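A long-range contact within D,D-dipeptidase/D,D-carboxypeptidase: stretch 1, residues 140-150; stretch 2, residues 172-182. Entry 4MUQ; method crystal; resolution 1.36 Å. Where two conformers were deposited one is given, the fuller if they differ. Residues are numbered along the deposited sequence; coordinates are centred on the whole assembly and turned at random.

Stretch 1 (140-150) RRAAPDYGFTQ
Stretch 2 172-182: VGYPHSKIMQE

This is a compact, largely polar contact in which a turn between a helix and a strand packs against a glycine-containing loop and the first turns of a second helix, burying 531 Å² in total.

Stretch 1 enters as a helix at Arg140-Ala142. Residues 143-145 keep helical phi/psi without the regular bonds. Tyr146 N and Phe148 N both donate to Ala143 O, at 2.9 and 3.1 Å, which closes the turn. Gly147 follows at phi/psi 116/-3, and 148-150 run as a strand. Stretch 2 is a loop through Val172-Pro175, with a cis peptide bond before Pro175. Pro175 is the N-cap residue, and the helix runs from His176 onward. The register is set by two CA pairs: Gly147 CA to Gly173 CA at 3.8 Å, and Pro144 CA to Ser177 CA at 4.8 Å.

The two glycines form the closer of the two registered CA pairs. Gly147 O accepts from both Val172 N (2.8 Å, angle 155°) and Gly173 N (3.0 Å, angle 150°). A CB on Gly147 would lie 3.3 Å from Gly173 CA and would also be jammed against the carbonyl O of Tyr146. Gly173, at 92/151, likewise needs glycine for its own backbone angles.

Ser177 is the centre of the contact. Its CA-CB bond points toward stretch 1, and chi1 is p (56°). Ser177 OG donates to Pro144 O at 2.7 Å. Ser177 OG also lies 3.1 Å from Gly147 CA, so a small side chain suits this buried place. Ser177 CB is 3.5 Å from Phe148 O. Pro144 also points toward the helix. Its ring is C-gamma exo, with Pro144 CG 3.6 Å from Gln181 NE2.

At the more exposed side, Asp145 and Lys178 form a salt bridge, Lys178 NZ to Asp145 OD1 at 2.8 Å. The Asp145 CA-CB bond points away, but chi1 m (-70°) brings its carboxylate nearer. The long Lys178 chain, t, p, t, t, starts sideways and reaches across. Lys178 NZ also donates to Gln181 OE1 at 2.9 Å, tying two helix residues together beside the bridge.

Tyr174, chi1 t and chi2 85°, lies against the turn. Pro144 O sits at its ring edge, 3.9 Å from Tyr174 CD1. Asp145 O is 3.4 Å from Tyr174 CD1. Phe148 points away from stretch 2, whereas Thr149 points toward it with chi1 t (-167°). Thr149 OG1 lies 3.9 Å from Met180 CE, where Met180 is m, t, p.

Waters link further groups. Water 3 donates to Tyr146 O (3.2 Å) and accepts from Tyr174 N (3.0 Å). Water 4 donates to Ser177 O (2.8 Å) and lies 2.7 Å from Thr149 OG1, so it joins strand to helix. Water 1 accepts from Gln181 NE2 (2.7 Å) and bonds weakly to Arg140 O (3.3 Å).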

# COMPACT_ATOMS: atom_id res chain seq x y z
N ARG A 140 -3.50 12.82 6.33
CA ARG A 140 -4.39 11.68 6.25
C ARG A 140 -5.51 11.94 5.26
O ARG A 140 -5.89 11.05 4.49
CB ARG A 140 -4.93 11.34 7.65
CG ARG A 140 -5.86 10.16 7.70
CD ARG A 140 -6.40 10.00 9.11
NE ARG A 140 -5.42 9.43 10.04
CZ ARG A 140 -4.79 10.13 10.99
NH1 ARG A 140 -4.99 11.43 11.12
NH2 ARG A 140 -3.94 9.52 11.80
N ARG A 141 -6.03 13.17 5.24
CA ARG A 141 -7.13 13.52 4.35
C ARG A 141 -6.68 13.72 2.90
O ARG A 141 -7.45 13.49 1.96
CB ARG A 141 -7.89 14.74 4.88
CG ARG A 141 -8.61 14.47 6.21
CD ARG A 141 -9.42 15.67 6.68
NE ARG A 141 -10.37 15.33 7.73
CZ ARG A 141 -11.46 16.03 8.01
NH1 ARG A 141 -11.75 17.12 7.31
NH2 ARG A 141 -12.27 15.65 8.99
N ALA A 142 -5.43 14.13 2.70
CA ALA A 142 -4.88 14.31 1.35
C ALA A 142 -4.40 12.99 0.73
O ALA A 142 -4.41 12.83 -0.50
CB ALA A 142 -3.75 15.31 1.36
N ALA A 143 -3.97 12.07 1.57
CA ALA A 143 -3.32 10.84 1.12
C ALA A 143 -4.03 10.08 -0.01
O ALA A 143 -3.38 9.68 -0.98
CB ALA A 143 -3.04 9.93 2.32
N PRO A 144 -5.36 9.88 0.10
CA PRO A 144 -6.01 9.06 -0.95
C PRO A 144 -6.04 9.72 -2.33
O PRO A 144 -6.19 9.02 -3.34
CB PRO A 144 -7.43 8.86 -0.41
CG PRO A 144 -7.28 9.00 1.09
CD PRO A 144 -6.28 10.11 1.23
N ASP A 145 -5.87 11.04 -2.38
CA ASP A 145 -5.76 11.73 -3.66
C ASP A 145 -4.43 11.44 -4.36
O ASP A 145 -4.28 11.73 -5.55
CB ASP A 145 -5.93 13.24 -3.47
CG ASP A 145 -7.34 13.64 -3.10
OD1 ASP A 145 -8.29 12.92 -3.50
OD2 ASP A 145 -7.51 14.67 -2.42
N TYR A 146 -3.48 10.86 -3.63
CA TYR A 146 -2.13 10.65 -4.16
C TYR A 146 -1.71 9.19 -4.22
O TYR A 146 -0.62 8.88 -4.71
CB TYR A 146 -1.10 11.45 -3.36
CG TYR A 146 -1.21 12.94 -3.58
CD1 TYR A 146 -0.40 13.59 -4.51
CD2 TYR A 146 -2.14 13.70 -2.87
CE1 TYR A 146 -0.50 14.95 -4.72
CE2 TYR A 146 -2.25 15.06 -3.08
CZ TYR A 146 -1.43 15.68 -4.00
OH TYR A 146 -1.54 17.04 -4.21
N GLY A 147 -2.55 8.28 -3.74
CA GLY A 147 -2.21 6.88 -3.81
C GLY A 147 -2.03 6.16 -2.48
O GLY A 147 -1.77 4.95 -2.47
N PHE A 148 -2.15 6.89 -1.38
CA PHE A 148 -1.97 6.30 -0.04
C PHE A 148 -3.30 6.08 0.69
O PHE A 148 -4.27 6.82 0.48
CB PHE A 148 -1.09 7.21 0.83
CG PHE A 148 0.40 6.97 0.69
CD1 PHE A 148 1.02 5.94 1.41
CD2 PHE A 148 1.18 7.79 -0.11
CE1 PHE A 148 2.38 5.74 1.32
CE2 PHE A 148 2.56 7.58 -0.20
CZ PHE A 148 3.14 6.55 0.52
N THR A 149 -3.33 5.07 1.55
CA THR A 149 -4.50 4.79 2.38
C THR A 149 -4.04 4.54 3.82
O THR A 149 -2.96 3.98 4.03
CB THR A 149 -5.31 3.58 1.82
OG1 THR A 149 -6.59 3.52 2.46
CG2 THR A 149 -4.57 2.25 2.02
N GLN A 150 -4.83 4.93 4.80
CA GLN A 150 -4.52 4.52 6.17
C GLN A 150 -4.93 3.05 6.29
O GLN A 150 -6.09 2.69 6.07
CB GLN A 150 -5.25 5.36 7.20
CG GLN A 150 -4.80 5.05 8.61
CD GLN A 150 -5.62 5.77 9.64
OE1 GLN A 150 -6.10 6.89 9.42
NE2 GLN A 150 -5.80 5.13 10.79
N VAL A 172 -1.07 2.20 -2.48
CA VAL A 172 -1.70 1.29 -3.45
C VAL A 172 -1.75 1.91 -4.84
O VAL A 172 -2.01 1.21 -5.83
CB VAL A 172 -3.12 0.87 -3.03
CG1 VAL A 172 -3.07 -0.04 -1.82
CG2 VAL A 172 -4.00 2.09 -2.77
N GLY A 173 -1.51 3.21 -4.92
CA GLY A 173 -1.59 3.93 -6.17
C GLY A 173 -2.96 4.54 -6.42
O GLY A 173 -3.98 4.04 -5.95
N TYR A 174 -2.96 5.64 -7.16
CA TYR A 174 -4.20 6.27 -7.61
C TYR A 174 -4.67 5.52 -8.86
O TYR A 174 -3.86 5.12 -9.68
CB TYR A 174 -3.89 7.73 -7.95
CG TYR A 174 -5.09 8.58 -8.27
CD1 TYR A 174 -5.82 9.20 -7.26
CD2 TYR A 174 -5.48 8.79 -9.59
CE1 TYR A 174 -6.91 9.99 -7.55
CE2 TYR A 174 -6.58 9.59 -9.89
CZ TYR A 174 -7.28 10.18 -8.87
OH TYR A 174 -8.38 10.97 -9.16
N PRO A 175 -6.00 5.35 -9.02
CA PRO A 175 -7.11 5.85 -8.21
C PRO A 175 -7.60 4.85 -7.16
O PRO A 175 -8.61 5.12 -6.50
CB PRO A 175 -8.21 6.05 -9.26
CG PRO A 175 -7.98 4.91 -10.22
CD PRO A 175 -6.47 4.71 -10.27
N HIS A 176 -6.91 3.73 -7.01
CA HIS A 176 -7.33 2.72 -6.06
C HIS A 176 -7.54 3.28 -4.67
O HIS A 176 -8.53 2.97 -4.01
CB HIS A 176 -6.33 1.56 -6.03
CG HIS A 176 -6.00 1.08 -7.40
ND1 HIS A 176 -6.86 0.28 -8.14
CD2 HIS A 176 -4.95 1.35 -8.21
CE1 HIS A 176 -6.33 0.06 -9.33
NE2 HIS A 176 -5.17 0.70 -9.40
N SER A 177 -6.61 4.13 -4.22
CA SER A 177 -6.72 4.73 -2.89
C SER A 177 -7.98 5.58 -2.74
O SER A 177 -8.58 5.64 -1.66
CB SER A 177 -5.47 5.55 -2.57
OG SER A 177 -5.25 6.52 -3.57
N LYS A 178 -8.36 6.25 -3.82
CA LYS A 178 -9.54 7.11 -3.81
C LYS A 178 -10.81 6.28 -3.80
O LYS A 178 -11.77 6.60 -3.09
CB LYS A 178 -9.53 8.05 -5.02
CG LYS A 178 -10.57 9.15 -4.95
CD LYS A 178 -10.27 10.08 -3.78
CE LYS A 178 -11.23 11.27 -3.80
NZ LYS A 178 -10.90 12.25 -2.73
N ILE A 179 -10.83 5.20 -4.59
CA ILE A 179 -11.98 4.32 -4.62
C ILE A 179 -12.16 3.70 -3.24
O ILE A 179 -13.28 3.59 -2.75
CB ILE A 179 -11.80 3.23 -5.69
CG1 ILE A 179 -11.70 3.87 -7.07
CG2 ILE A 179 -12.96 2.23 -5.66
CD1 ILE A 179 -11.18 2.93 -8.13
N MET A 180 -11.06 3.32 -2.59
CA MET A 180 -11.15 2.78 -1.23
C MET A 180 -11.70 3.81 -0.25
O MET A 180 -12.54 3.48 0.59
CB MET A 180 -9.79 2.27 -0.77
CG MET A 180 -9.34 1.04 -1.55
SD MET A 180 -7.63 0.61 -1.25
CE MET A 180 -7.65 0.35 0.52
N GLN A 181 -11.26 5.05 -0.39
CA GLN A 181 -11.74 6.12 0.47
C GLN A 181 -13.23 6.35 0.27
O GLN A 181 -13.98 6.44 1.24
CB GLN A 181 -10.98 7.42 0.19
CG GLN A 181 -11.46 8.60 1.05
CD GLN A 181 -10.99 9.95 0.53
OE1 GLN A 181 -11.18 10.27 -0.64
NE2 GLN A 181 -10.39 10.74 1.41
N GLU A 182 -13.67 6.42 -0.99
CA GLU A 182 -15.07 6.66 -1.30
C GLU A 182 -15.99 5.57 -0.74
O GLU A 182 -17.13 5.85 -0.35
CB GLU A 182 -15.28 6.75 -2.82
CG GLU A 182 -14.62 7.95 -3.48
CD GLU A 182 -14.60 7.85 -5.00
OE1 GLU A 182 -15.03 6.80 -5.53
OE2 GLU A 182 -14.15 8.81 -5.66
O HOH W 1 -9.01 10.22 3.72
O HOH W 2 -8.87 12.54 -6.07
O HOH W 3 -0.34 7.15 -7.43
O HOH W 4 -8.14 5.28 1.13